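Local atomic coordinates of putative uncharacterized protein (PDB entry 3W9A), a protein that is the catalytic domain of a family 131 glycoside hydrolase, a beta-jelly-roll enzyme that probably cleaves beta-glucan chains. Residues 42-48 and 60-65; 86-90 and 193-197; 109-115 and 126-130; 141-147 and 184-190. One frame throughout, in Å; residues are numbered along the deposited sequence.

Interaction 1 (42-48 and 60-65)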
loop_
_atom_site.group_PDB
_atom_site.type_symbol
_atom_site.label_atom_id
_atom_site.label_comp_id
_atom_site.label_asym_id
_atom_site.label_seq_id
_atom_site.Cartn_x
_atom_site.Cartn_y
_atom_site.Cartn_z
ATOM N N ARG A 42 -11.535 -6.360 -13.121
ATOM C CA ARG A 42 -12.406 -6.532 -11.950
ATOM C C ARG A 42 -11.696 -6.099 -10.639
ATOM O O ARG A 42 -12.356 -5.730 -9.659
ATOM C CB ARG A 42 -12.848 -7.986 -11.839
ATOM C CG ARG A 42 -13.945 -8.232 -10.818
ATOM C CD ARG A 42 -14.296 -9.704 -10.725
ATOM N NE ARG A 42 -14.776 -10.225 -11.997
ATOM C CZ ARG A 42 -15.032 -11.508 -12.231
ATOM N NH1 ARG A 42 -14.842 -12.415 -11.286
ATOM N NH2 ARG A 42 -15.475 -11.887 -13.425
ATOM N N TYR A 43 -10.360 -6.123 -10.639
ATOM C CA TYR A 43 -9.573 -5.920 -9.414
ATOM C C TYR A 43 -8.653 -4.697 -9.411
ATOM O O TYR A 43 -8.392 -4.110 -8.357
ATOM C CB TYR A 43 -8.728 -7.161 -9.157
ATOM C CG TYR A 43 -9.487 -8.460 -9.272
ATOM C CD1 TYR A 43 -10.579 -8.738 -8.432
ATOM C CD2 TYR A 43 -9.123 -9.401 -10.207
ATOM C CE1 TYR A 43 -11.273 -9.927 -8.536
ATOM C CE2 TYR A 43 -9.814 -10.583 -10.331
ATOM C CZ TYR A 43 -10.892 -10.838 -9.507
ATOM O OH TYR A 43 -11.546 -12.032 -9.643
ATOM N N LEU A 44 -8.152 -4.330 -10.581
ATOM C CA LEU A 44 -7.208 -3.222 -10.704
ATOM C C LEU A 44 -7.643 -2.253 -11.784
ATOM O O LEU A 44 -7.838 -2.640 -12.929
ATOM C CB LEU A 44 -5.795 -3.748 -11.001
ATOM C CG LEU A 44 -5.163 -4.632 -9.920
ATOM C CD1 LEU A 44 -3.861 -5.229 -10.428
ATOM C CD2 LEU A 44 -4.938 -3.890 -8.589
ATOM N N ASN A 45 -7.811 -0.991 -11.405
ATOM C CA ASN A 45 -8.158 0.052 -12.350
ATOM C C ASN A 45 -7.351 1.312 -12.104
ATOM O O ASN A 45 -6.958 1.609 -10.976
ATOM C CB ASN A 45 -9.657 0.354 -12.299
ATOM C CG ASN A 45 -10.482 -0.811 -12.760
ATOM O OD1 ASN A 45 -10.957 -1.619 -11.945
ATOM N ND2 ASN A 45 -10.586 -0.971 -14.074
ATOM N N LEU A 46 -7.134 2.060 -13.179
ATOM C CA LEU A 46 -6.242 3.207 -13.200
ATOM C C LEU A 46 -6.969 4.435 -13.735
ATOM O O LEU A 46 -7.741 4.327 -14.689
ATOM C CB LEU A 46 -5.052 2.879 -14.094
ATOM C CG LEU A 46 -4.226 1.649 -13.681
ATOM C CD1 LEU A 46 -3.827 0.796 -14.883
ATOM C CD2 LEU A 46 -3.010 2.073 -12.880
ATOM N N ASP A 47 -6.723 5.601 -13.117
ATOM C CA ASP A 47 -7.433 6.837 -13.462
ATOM C C ASP A 47 -6.769 8.043 -12.803
ATOM O O ASP A 47 -6.266 7.944 -11.677
ATOM C CB ASP A 47 -8.901 6.749 -13.001
ATOM C CG ASP A 47 -9.804 7.779 -13.658
ATOM O OD1 ASP A 47 -10.039 8.862 -13.056
ATOM O OD2 ASP A 47 -10.271 7.501 -14.779
ATOM N N PRO A 48 -6.783 9.198 -13.481
ATOM C CA PRO A 48 -6.232 10.391 -12.876
ATOM C C PRO A 48 -6.901 10.780 -11.558
ATOM O O PRO A 48 -6.231 11.318 -10.682
ATOM C CB PRO A 48 -6.456 11.468 -13.945
ATOM C CG PRO A 48 -7.431 10.881 -14.902
ATOM C CD PRO A 48 -7.114 9.424 -14.893
ATOM N N ARG A 60 -1.507 9.138 -12.702
ATOM C CA ARG A 60 -2.720 8.473 -12.230
ATOM C C ARG A 60 -2.523 7.730 -10.912
ATOM O O ARG A 60 -1.411 7.639 -10.407
ATOM C CB ARG A 60 -3.261 7.548 -13.323
ATOM C CG ARG A 60 -2.342 6.423 -13.700
ATOM C CD ARG A 60 -2.870 5.704 -14.926
ATOM N NE ARG A 60 -2.691 6.505 -16.127
ATOM C CZ ARG A 60 -1.558 6.619 -16.814
ATOM N NH1 ARG A 60 -0.450 5.978 -16.452
ATOM N NH2 ARG A 60 -1.539 7.404 -17.888
ATOM N N GLY A 61 -3.625 7.256 -10.337
ATOM C CA GLY A 61 -3.589 6.349 -9.178
ATOM C C GLY A 61 -4.253 4.996 -9.460
ATOM O O GLY A 61 -4.833 4.767 -10.522
ATOM N N LEU A 62 -4.160 4.096 -8.488
ATOM C CA LEU A 62 -4.686 2.752 -8.620
ATOM C C LEU A 62 -5.886 2.562 -7.722
ATOM O O LEU A 62 -5.805 2.820 -6.518
ATOM C CB LEU A 62 -3.618 1.746 -8.237
ATOM C CG LEU A 62 -4.012 0.276 -8.287
ATOM C CD1 LEU A 62 -4.195 -0.211 -9.721
ATOM C CD2 LEU A 62 -2.944 -0.549 -7.597
ATOM N N LYS A 63 -7.003 2.139 -8.304
ATOM C CA LYS A 63 -8.142 1.655 -7.514
ATOM C C LYS A 63 -7.987 0.162 -7.341
ATOM O O LYS A 63 -7.976 -0.577 -8.316
ATOM C CB LYS A 63 -9.478 1.926 -8.213
ATOM C CG LYS A 63 -10.668 1.754 -7.272
ATOM C CD LYS A 63 -12.016 1.481 -7.948
ATOM C CE LYS A 63 -12.236 2.153 -9.262
ATOM N NZ LYS A 63 -13.671 2.103 -9.707
ATOM N N VAL A 64 -7.878 -0.290 -6.101
ATOM C CA VAL A 64 -7.738 -1.716 -5.806
ATOM C C VAL A 64 -9.105 -2.190 -5.385
ATOM O O VAL A 64 -9.640 -1.679 -4.430
ATOM C CB VAL A 64 -6.694 -1.928 -4.675
ATOM C CG1 VAL A 64 -6.784 -3.325 -4.088
ATOM C CG2 VAL A 64 -5.292 -1.631 -5.192
ATOM N N THR A 65 -9.672 -3.166 -6.093
ATOM C CA THR A 65 -10.987 -3.690 -5.738
ATOM C C THR A 65 -10.935 -5.156 -5.298
ATOM O O THR A 65 -10.402 -6.018 -6.005
ATOM C CB THR A 65 -12.008 -3.529 -6.908
ATOM O OG1 THR A 65 -12.173 -2.145 -7.233
ATOM C CG2 THR A 65 -13.389 -4.125 -6.546
#
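Leu44 lays its CD2 methyl over both Leu62 and Val64, 3.9 Å from Leu62 CD1 and 4.1 Å from Val64 CG2. Leu46 CD2 joins this apolar face, 4.1 Å from Leu62 CD1. Phe18 of helix 15-18 packs on Leu44, Leu46 and Leu62. From the opposing sheet, strand 77-83 meets Leu62 with Leu81 and Val64 with Thr79. The backbones pair antiparallel; the axes of strands 44-47 and 61-65 approach to 4.7 Å, with 153° between their directions. Asn45 and Lys63, on the other face, form a hydrogen-bonded pair: Asn45 N to Lys63 O is 3.1 Å, and Lys63 N to Asn45 O is 2.7 Å. Thr65 N donates to Tyr43 O at 2.8 Å. At the other end Gly61 N meets Asp47 O at 3.0 Å, while Asp47 N to Gly61 O is weak at 3.3 Å. Strand 61-66 also bonds to strand 213-224, so 44-47 extends that sheet. This is an antiparallel edge pair of one sheet, packed on the other sheet of the beta-jelly roll.

Interaction 2 (86-90 and 193-197)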
loop_
_atom_site.group_PDB
_atom_site.type_symbol
_atom_site.label_atom_id
_atom_site.label_comp_id
_atom_site.label_asym_id
_atom_site.label_seq_id
_atom_site.Cartn_x
_atom_site.Cartn_y
_atom_site.Cartn_z
ATOM N N ASN A 86 15.270 -6.380 -8.918
ATOM C CA ASN A 86 16.458 -7.167 -8.581
ATOM C C ASN A 86 17.230 -6.572 -7.424
ATOM O O ASN A 86 18.191 -7.169 -6.964
ATOM C CB ASN A 86 17.412 -7.255 -9.766
ATOM C CG ASN A 86 16.855 -8.083 -10.903
ATOM O OD1 ASN A 86 15.906 -8.876 -10.746
ATOM N ND2 ASN A 86 17.450 -7.905 -12.066
ATOM N N ALA A 87 16.824 -5.391 -6.981
ATOM C CA ALA A 87 17.477 -4.705 -5.862
ATOM C C ALA A 87 17.225 -5.356 -4.518
ATOM O O ALA A 87 16.284 -6.122 -4.350
ATOM C CB ALA A 87 17.002 -3.259 -5.813
ATOM N N ASN A 88 18.020 -4.977 -3.527
ATOM C CA ASN A 88 17.792 -5.405 -2.161
ATOM C C ASN A 88 16.895 -4.395 -1.461
ATOM O O ASN A 88 17.324 -3.284 -1.144
ATOM C CB ASN A 88 19.125 -5.587 -1.404
ATOM C CG ASN A 88 18.966 -6.344 -0.100
ATOM O OD1 ASN A 88 17.915 -6.312 0.524
ATOM N ND2 ASN A 88 20.020 -7.022 0.323
ATOM N N LEU A 89 15.645 -4.785 -1.222
ATOM C CA LEU A 89 14.700 -3.916 -0.534
ATOM C C LEU A 89 14.692 -4.138 0.989
ATOM O O LEU A 89 13.765 -3.698 1.684
ATOM C CB LEU A 89 13.294 -4.136 -1.103
ATOM C CG LEU A 89 13.169 -4.033 -2.619
ATOM C CD1 LEU A 89 11.719 -4.297 -3.038
ATOM C CD2 LEU A 89 13.622 -2.654 -3.088
ATOM N N GLY A 90 15.722 -4.817 1.497
ATOM C CA GLY A 90 15.748 -5.223 2.877
ATOM C C GLY A 90 17.107 -5.119 3.546
ATOM O O GLY A 90 17.399 -5.868 4.478
ATOM N N PHE A 193 12.663 -8.913 8.442
ATOM C CA PHE A 193 13.153 -9.659 7.312
ATOM C C PHE A 193 12.196 -9.518 6.138
ATOM O O PHE A 193 10.991 -9.721 6.267
ATOM C CB PHE A 193 13.356 -11.150 7.599
ATOM C CG PHE A 193 13.716 -11.925 6.356
ATOM C CD1 PHE A 193 14.998 -11.847 5.835
ATOM C CD2 PHE A 193 12.758 -12.656 5.664
ATOM C CE1 PHE A 193 15.334 -12.523 4.677
ATOM C CE2 PHE A 193 13.089 -13.333 4.505
ATOM C CZ PHE A 193 14.381 -13.268 4.015
ATOM N N THR A 194 12.752 -9.157 4.993
ATOM C CA THR A 194 12.034 -9.268 3.734
ATOM C C THR A 194 12.925 -9.946 2.705
ATOM O O THR A 194 14.144 -9.761 2.723
ATOM C CB THR A 194 11.578 -7.894 3.227
ATOM O OG1 THR A 194 11.095 -8.015 1.902
ATOM C CG2 THR A 194 12.728 -6.896 3.220
ATOM N N ASP A 195 12.315 -10.718 1.813
ATOM C CA ASP A 195 13.035 -11.347 0.697
ATOM C C ASP A 195 12.989 -10.484 -0.574
ATOM O O ASP A 195 13.318 -10.944 -1.667
ATOM C CB ASP A 195 12.472 -12.749 0.446
ATOM C CG ASP A 195 11.052 -12.749 -0.122
ATOM O OD1 ASP A 195 10.456 -11.696 -0.389
ATOM O OD2 ASP A 195 10.525 -13.845 -0.302
ATOM N N SER A 196 12.541 -9.239 -0.416
ATOM C CA SER A 196 12.387 -8.270 -1.499
ATOM C C SER A 196 11.353 -8.640 -2.584
ATOM O O SER A 196 11.262 -7.953 -3.583
ATOM C CB SER A 196 13.741 -7.923 -2.134
ATOM O OG SER A 196 14.636 -7.492 -1.144
ATOM N N ARG A 197 10.556 -9.682 -2.355
ATOM C CA ARG A 197 9.389 -9.958 -3.184
ATOM C C ARG A 197 8.224 -10.393 -2.309
ATOM O O ARG A 197 7.484 -11.329 -2.639
ATOM C CB ARG A 197 9.718 -11.009 -4.250
ATOM C CG ARG A 197 10.176 -12.334 -3.672
ATOM C CD ARG A 197 10.655 -13.286 -4.741
ATOM N NE ARG A 197 12.026 -12.979 -5.143
ATOM C CZ ARG A 197 12.826 -13.819 -5.795
ATOM N NH1 ARG A 197 12.406 -15.039 -6.124
ATOM N NH2 ARG A 197 14.066 -13.444 -6.106
HETATM O O HOH W 1 15.955 -8.976 0.236
HETATM O O HOH W 2 15.786 -7.947 5.702
#
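Ser196 makes the one direct hydrogen bond between these two loops. Its side chain is in the m rotamer, which brings OG to 2.9 Å from Leu89 N, the donor. The CB of Ser196 points toward 86-90, as does that of Thr194. With chi1 in t, Thr194 CG2 lies 3.5 Å from Gly90 CA. A CB on Gly90 would clash with this methyl. The OG1 of Thr194 turns back to its own loop and accepts from Ser196 N at 3.0 Å, forming an ST turn. It also bonds to Asp198. Asn88, in t, closes an Asx turn, with OD1 2.8 Å from Gly90 N. Asp195, in p, closes another, with OD1 2.8 Å from Arg197 N. Water 1 lies 2.4 Å from Ser196 OG and donates to Thr194 O at 3.2 Å and, weakly, to Asn88 OD1 at 3.3 Å. Water 2 donates to Gly90 O at 2.9 Å and accepts weakly from Thr194 N at 3.3 Å. Leu89 packs on Val4 and Trp5 of strand 3-6. Side-chain turns brace each loop locally, and the join between them is small and mostly polar: one serine hydroxyl and two bridging waters beside the methyl of Thr194.

Interaction 3 (109-115 and 126-130)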
loop_
_atom_site.group_PDB
_atom_site.type_symbol
_atom_site.label_atom_id
_atom_site.label_comp_id
_atom_site.label_asym_id
_atom_site.label_seq_id
_atom_site.Cartn_x
_atom_site.Cartn_y
_atom_site.Cartn_z
ATOM N N ASP A 109 -15.682 -2.178 4.714
ATOM C CA ASP A 109 -16.566 -2.542 5.824
ATOM C C ASP A 109 -15.843 -2.459 7.170
ATOM O O ASP A 109 -15.019 -3.321 7.479
ATOM C CB ASP A 109 -17.066 -3.963 5.596
ATOM C CG ASP A 109 -18.125 -4.393 6.582
ATOM O OD1 ASP A 109 -18.261 -3.804 7.663
ATOM O OD2 ASP A 109 -18.814 -5.364 6.265
ATOM N N PRO A 110 -16.180 -1.447 7.996
ATOM C CA PRO A 110 -15.502 -1.291 9.292
ATOM C C PRO A 110 -15.808 -2.366 10.345
ATOM O O PRO A 110 -15.214 -2.351 11.428
ATOM C CB PRO A 110 -15.978 0.083 9.769
ATOM C CG PRO A 110 -17.295 0.290 9.102
ATOM C CD PRO A 110 -17.222 -0.424 7.788
ATOM N N THR A 111 -16.723 -3.289 10.054
ATOM C CA THR A 111 -17.010 -4.403 10.963
ATOM C C THR A 111 -16.107 -5.633 10.710
ATOM O O THR A 111 -16.192 -6.604 11.442
ATOM C CB THR A 111 -18.492 -4.841 10.853
ATOM O OG1 THR A 111 -18.747 -5.461 9.580
ATOM C CG2 THR A 111 -19.421 -3.631 11.031
ATOM N N LEU A 112 -15.259 -5.582 9.681
ATOM C CA LEU A 112 -14.466 -6.734 9.249
ATOM C C LEU A 112 -12.983 -6.409 9.205
ATOM O O LEU A 112 -12.600 -5.285 8.874
ATOM C CB LEU A 112 -14.897 -7.162 7.848
ATOM C CG LEU A 112 -16.307 -7.733 7.716
ATOM C CD1 LEU A 112 -16.573 -8.071 6.266
ATOM C CD2 LEU A 112 -16.483 -8.960 8.583
ATOM N N GLU A 113 -12.147 -7.403 9.521
ATOM C CA GLU A 113 -10.701 -7.183 9.571
ATOM C C GLU A 113 -10.102 -7.106 8.169
ATOM O O GLU A 113 -10.412 -7.952 7.326
ATOM C CB GLU A 113 -9.998 -8.300 10.348
ATOM C CG GLU A 113 -8.486 -8.089 10.414
ATOM C CD GLU A 113 -7.773 -9.098 11.281
ATOM O OE1 GLU A 113 -8.433 -9.801 12.072
ATOM O OE2 GLU A 113 -6.541 -9.194 11.151
ATOM N N HIS A 114 -9.237 -6.102 7.956
ATOM C CA HIS A 114 -8.464 -5.898 6.724
ATOM C C HIS A 114 -7.012 -5.753 7.071
ATOM O O HIS A 114 -6.682 -5.150 8.087
ATOM C CB HIS A 114 -8.827 -4.591 6.020
ATOM C CG HIS A 114 -10.271 -4.449 5.727
ATOM N ND1 HIS A 114 -11.196 -4.210 6.713
ATOM C CD2 HIS A 114 -10.954 -4.495 4.561
ATOM C CE1 HIS A 114 -12.396 -4.124 6.167
ATOM N NE2 HIS A 114 -12.277 -4.295 4.865
ATOM N N GLN A 115 -6.152 -6.269 6.206
ATOM C CA GLN A 115 -4.716 -6.033 6.295
ATOM C C GLN A 115 -4.295 -5.405 4.980
ATOM O O GLN A 115 -4.619 -5.916 3.895
ATOM C CB GLN A 115 -3.968 -7.340 6.529
ATOM C CG GLN A 115 -4.199 -7.950 7.903
ATOM C CD GLN A 115 -4.223 -9.461 7.893
ATOM O OE1 GLN A 115 -3.548 -10.097 7.089
ATOM N NE2 GLN A 115 -5.022 -10.054 8.780
ATOM N N LEU A 126 -0.868 -1.915 7.773
ATOM C CA LEU A 126 -2.010 -1.148 8.203
ATOM C C LEU A 126 -3.141 -2.129 8.340
ATOM O O LEU A 126 -3.212 -3.111 7.585
ATOM C CB LEU A 126 -2.376 -0.082 7.165
ATOM C CG LEU A 126 -1.381 1.072 6.912
ATOM C CD1 LEU A 126 -1.828 1.941 5.747
ATOM C CD2 LEU A 126 -1.173 1.927 8.147
ATOM N N LYS A 127 -4.014 -1.888 9.298
ATOM C CA LYS A 127 -5.295 -2.605 9.348
ATOM C C LYS A 127 -6.483 -1.665 9.446
ATOM O O LYS A 127 -6.325 -0.479 9.730
ATOM C CB LYS A 127 -5.352 -3.567 10.513
ATOM C CG LYS A 127 -4.178 -4.529 10.622
ATOM C CD LYS A 127 -4.661 -5.826 11.257
ATOM C CE LYS A 127 -3.598 -6.487 12.100
ATOM N NZ LYS A 127 -4.155 -7.765 12.635
ATOM N N TYR A 128 -7.661 -2.228 9.193
ATOM C CA TYR A 128 -8.927 -1.542 9.325
ATOM C C TYR A 128 -9.987 -2.554 9.770
ATOM O O TYR A 128 -9.927 -3.744 9.403
ATOM C CB TYR A 128 -9.307 -0.934 7.977
ATOM C CG TYR A 128 -10.565 -0.091 7.957
ATOM C CD1 TYR A 128 -10.604 1.152 8.581
ATOM C CD2 TYR A 128 -11.702 -0.518 7.284
ATOM C CE1 TYR A 128 -11.748 1.927 8.569
ATOM C CE2 TYR A 128 -12.850 0.261 7.240
ATOM C CZ TYR A 128 -12.867 1.486 7.883
ATOM O OH TYR A 128 -13.991 2.281 7.838
ATOM N N GLY A 129 -10.942 -2.072 10.560
ATOM C CA GLY A 129 -12.115 -2.840 10.985
ATOM C C GLY A 129 -11.892 -3.713 12.200
ATOM O O GLY A 129 -12.607 -4.688 12.387
ATOM N N VAL A 130 -10.933 -3.336 13.048
ATOM C CA VAL A 130 -10.463 -4.182 14.158
ATOM C C VAL A 130 -10.108 -3.308 15.365
ATOM O O VAL A 130 -9.882 -2.107 15.226
ATOM C CB VAL A 130 -9.245 -5.058 13.705
ATOM C CG1 VAL A 130 -8.376 -5.554 14.863
ATOM C CG2 VAL A 130 -9.719 -6.256 12.901
HETATM O O HOH W 3 -13.153 -7.189 13.040
#
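This is an antiparallel strand pairing at the open end of the hairpin formed by strands 114-119 and 124-128. His114 and Tyr128 are a hydrogen-bonded pair, with His114 N to Tyr128 O at 2.9 Å and Tyr128 N to His114 O at 3.3 Å. The imidazole adds a third bond, from His114 ND1 to Tyr128 O at 3.0 Å. Its NE2 bonds to Glu213, which also takes the backbone N of Asp109. Lys127, on the face shared with Gln115, reaches Glu113 OE2 with its NZ in a 3.2 Å salt bridge. The same OE2 accepts from Gln115 NE2 at 2.9 Å. Lys127 also makes a cation-pi contact with Tyr140. Beyond the paired residues, a type I turn from Asp109 to Leu112 curls against Gly129. Gly129 CA is 3.2 Å from Pro110 O and 3.3 Å from Leu112 O, and a CB there would clash with Leu112 O. Pro110 CB rests 3.5 Å from Tyr128 OH. Gln115 also bonds a glycerol, probably from the crystallisation liquor. The whole is a beta hairpin in one sheet of the jelly roll, with a type I turn packed against Gly129 just past the last bridged pair.

Interaction 4 (141-147 and 184-190)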
loop_
_atom_site.group_PDB
_atom_site.type_symbol
_atom_site.label_atom_id
_atom_site.label_comp_id
_atom_site.label_asym_id
_atom_site.label_seq_id
_atom_site.Cartn_x
_atom_site.Cartn_y
_atom_site.Cartn_z
ATOM N N ALA A 141 3.193 -2.399 14.148
ATOM C CA ALA A 141 4.595 -2.809 14.054
ATOM C C ALA A 141 4.864 -3.893 15.090
ATOM O O ALA A 141 4.566 -3.714 16.280
ATOM C CB ALA A 141 5.517 -1.625 14.254
ATOM N N GLY A 142 5.394 -5.031 14.638
ATOM C CA GLY A 142 5.695 -6.145 15.540
ATOM C C GLY A 142 4.469 -6.838 16.115
ATOM O O GLY A 142 4.588 -7.605 17.049
ATOM N N GLY A 143 3.298 -6.597 15.539
ATOM C CA GLY A 143 2.047 -7.206 15.997
ATOM C C GLY A 143 1.169 -6.279 16.833
ATOM O O GLY A 143 0.072 -6.663 17.228
ATOM N N THR A 144 1.645 -5.059 17.088
ATOM C CA THR A 144 0.995 -4.127 18.001
ATOM C C THR A 144 0.664 -2.808 17.298
ATOM O O THR A 144 1.551 -2.187 16.686
ATOM C CB THR A 144 1.932 -3.783 19.178
ATOM O OG1 THR A 144 2.432 -4.983 19.775
ATOM C CG2 THR A 144 1.217 -2.964 20.225
ATOM N N GLU A 145 -0.593 -2.365 17.418
ATOM C CA GLU A 145 -0.996 -1.042 16.914
ATOM C C GLU A 145 -0.204 0.053 17.605
ATOM O O GLU A 145 -0.166 0.103 18.836
ATOM C CB GLU A 145 -2.496 -0.777 17.142
ATOM C CG GLU A 145 -2.998 0.498 16.468
ATOM C CD GLU A 145 -4.483 0.750 16.684
ATOM O OE1 GLU A 145 -4.903 0.976 17.832
ATOM O OE2 GLU A 145 -5.236 0.732 15.695
ATOM N N ARG A 146 0.418 0.925 16.823
ATOM C CA ARG A 146 1.171 2.055 17.359
ATOM C C ARG A 146 0.532 3.399 17.020
ATOM O O ARG A 146 0.917 4.426 17.569
ATOM C CB ARG A 146 2.612 2.053 16.821
ATOM C CG ARG A 146 3.285 0.699 16.766
ATOM C CD ARG A 146 3.320 0.034 18.123
ATOM N NE ARG A 146 3.937 -1.290 18.044
ATOM C CZ ARG A 146 4.936 -1.723 18.815
ATOM N NH1 ARG A 146 5.444 -0.962 19.777
ATOM N NH2 ARG A 146 5.402 -2.948 18.646
ATOM N N TRP A 147 -0.439 3.405 16.114
ATOM C CA TRP A 147 -0.964 4.655 15.591
ATOM C C TRP A 147 -2.258 4.369 14.861
ATOM O O TRP A 147 -2.419 3.298 14.277
ATOM C CB TRP A 147 0.078 5.245 14.644
ATOM C CG TRP A 147 -0.264 6.537 13.968
ATOM C CD1 TRP A 147 0.161 7.774 14.327
ATOM C CD2 TRP A 147 -1.038 6.711 12.773
ATOM N NE1 TRP A 147 -0.321 8.712 13.456
ATOM C CE2 TRP A 147 -1.066 8.085 12.494
ATOM C CE3 TRP A 147 -1.735 5.843 11.934
ATOM C CZ2 TRP A 147 -1.746 8.613 11.406
ATOM C CZ3 TRP A 147 -2.420 6.373 10.855
ATOM C CH2 TRP A 147 -2.411 7.742 10.595
ATOM N N VAL A 184 5.605 10.170 13.077
ATOM C CA VAL A 184 4.582 10.082 14.134
ATOM C C VAL A 184 4.819 8.908 15.080
ATOM O O VAL A 184 4.330 8.897 16.216
ATOM C CB VAL A 184 3.159 9.990 13.531
ATOM C CG1 VAL A 184 2.740 11.340 12.972
ATOM C CG2 VAL A 184 3.083 8.913 12.446
ATOM N N VAL A 185 5.574 7.912 14.628
ATOM C CA VAL A 185 5.981 6.824 15.510
ATOM C C VAL A 185 7.481 6.562 15.360
ATOM O O VAL A 185 7.965 6.211 14.278
ATOM C CB VAL A 185 5.173 5.519 15.285
ATOM C CG1 VAL A 185 5.583 4.463 16.308
ATOM C CG2 VAL A 185 3.667 5.775 15.368
ATOM N N GLN A 186 8.198 6.733 16.470
ATOM C CA GLN A 186 9.613 6.405 16.545
ATOM C C GLN A 186 9.767 4.922 16.358
ATOM O O GLN A 186 8.843 4.165 16.648
ATOM C CB GLN A 186 10.192 6.798 17.906
ATOM C CG GLN A 186 10.267 8.290 18.141
ATOM C CD GLN A 186 11.046 8.993 17.061
ATOM O OE1 GLN A 186 12.179 8.613 16.755
ATOM N NE2 GLN A 186 10.442 10.009 16.458
ATOM N N ASN A 187 10.951 4.505 15.917
ATOM C CA ASN A 187 11.170 3.104 15.533
ATOM C C ASN A 187 10.994 2.158 16.712
ATOM O O ASN A 187 11.421 2.462 17.823
ATOM C CB ASN A 187 12.546 2.913 14.883
ATOM C CG ASN A 187 12.534 3.190 13.391
ATOM O OD1 ASN A 187 12.980 2.369 12.588
ATOM N ND2 ASN A 187 12.009 4.325 13.012
ATOM N N VAL A 188 10.337 1.027 16.459
ATOM C CA VAL A 188 10.072 0.002 17.472
ATOM C C VAL A 188 10.565 -1.343 16.948
ATOM O O VAL A 188 10.619 -1.541 15.731
ATOM C CB VAL A 188 8.560 -0.098 17.817
ATOM C CG1 VAL A 188 7.999 1.266 18.206
ATOM C CG2 VAL A 188 7.753 -0.686 16.665
ATOM N N PRO A 189 10.928 -2.272 17.850
ATOM C CA PRO A 189 11.446 -3.547 17.352
ATOM C C PRO A 189 10.444 -4.376 16.556
ATOM O O PRO A 189 9.266 -4.429 16.887
ATOM C CB PRO A 189 11.861 -4.286 18.633
ATOM C CG PRO A 189 12.183 -3.196 19.606
ATOM C CD PRO A 189 11.188 -2.105 19.297
ATOM N N ALA A 190 10.930 -5.005 15.494
ATOM C CA ALA A 190 10.140 -5.971 14.750
ATOM C C ALA A 190 11.076 -6.843 13.956
ATOM O O ALA A 190 12.214 -6.452 13.675
ATOM C CB ALA A 190 9.158 -5.265 13.819
#
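Val188 is the bump that fits under the tight turn from Ala141 to Thr144. Its CG2 lies 3.4 Å from Ala141 CB and 3.7 Å from Arg146 CZ, over one face of the guanidinium. Arg146 folds back to shape this hollow: its NH2 donates to Ala141 O at 2.6 Å. Beside it, Gly142 N is 3.9 Å from Ala190 CB. A CB on Gly142 would clash with Pro189 O. At the other end, Val185 sits against both Arg146 and Trp147. Its CG2 is 3.7 Å from Trp147 CB, and its CG1 is 3.9 Å from Arg146 CB. Val184 CG2 meets the indole at Trp147 NE1, 3.6 Å away. Classic beta bulges set Arg146 and Trp147 together opposite Trp139, and Val184 and Val185 together opposite Leu172. The two strands belong to different sheets and share no direct hydrogen bond. The contact between them is apolar and van der Waals, with valine methyls fitted against Ala141, Arg146 and Trp147.

In the fold
From the N terminus, interaction 1 comes first. It pairs 42-48 with 60-65 and closes an 11-residue loop at one edge of a sheet. Interaction 2 opens next at 86-90 and closes only at 193-197, joining two loops far apart in sequence. Interactions 3 and 4 follow one another within that long span. Interaction 3 closes a hairpin of the second sheet. Interaction 4 then links that second sheet, through 141-147, to 184-190 at the end of the sheet that holds interaction 1. None of the contacts cross. Interactions 1 and 4 lie on opposite sides of the chain's centre, their centres about 29 Å apart. Interactions 3 and 4 come within about 5 Å between nearest atoms, without touching.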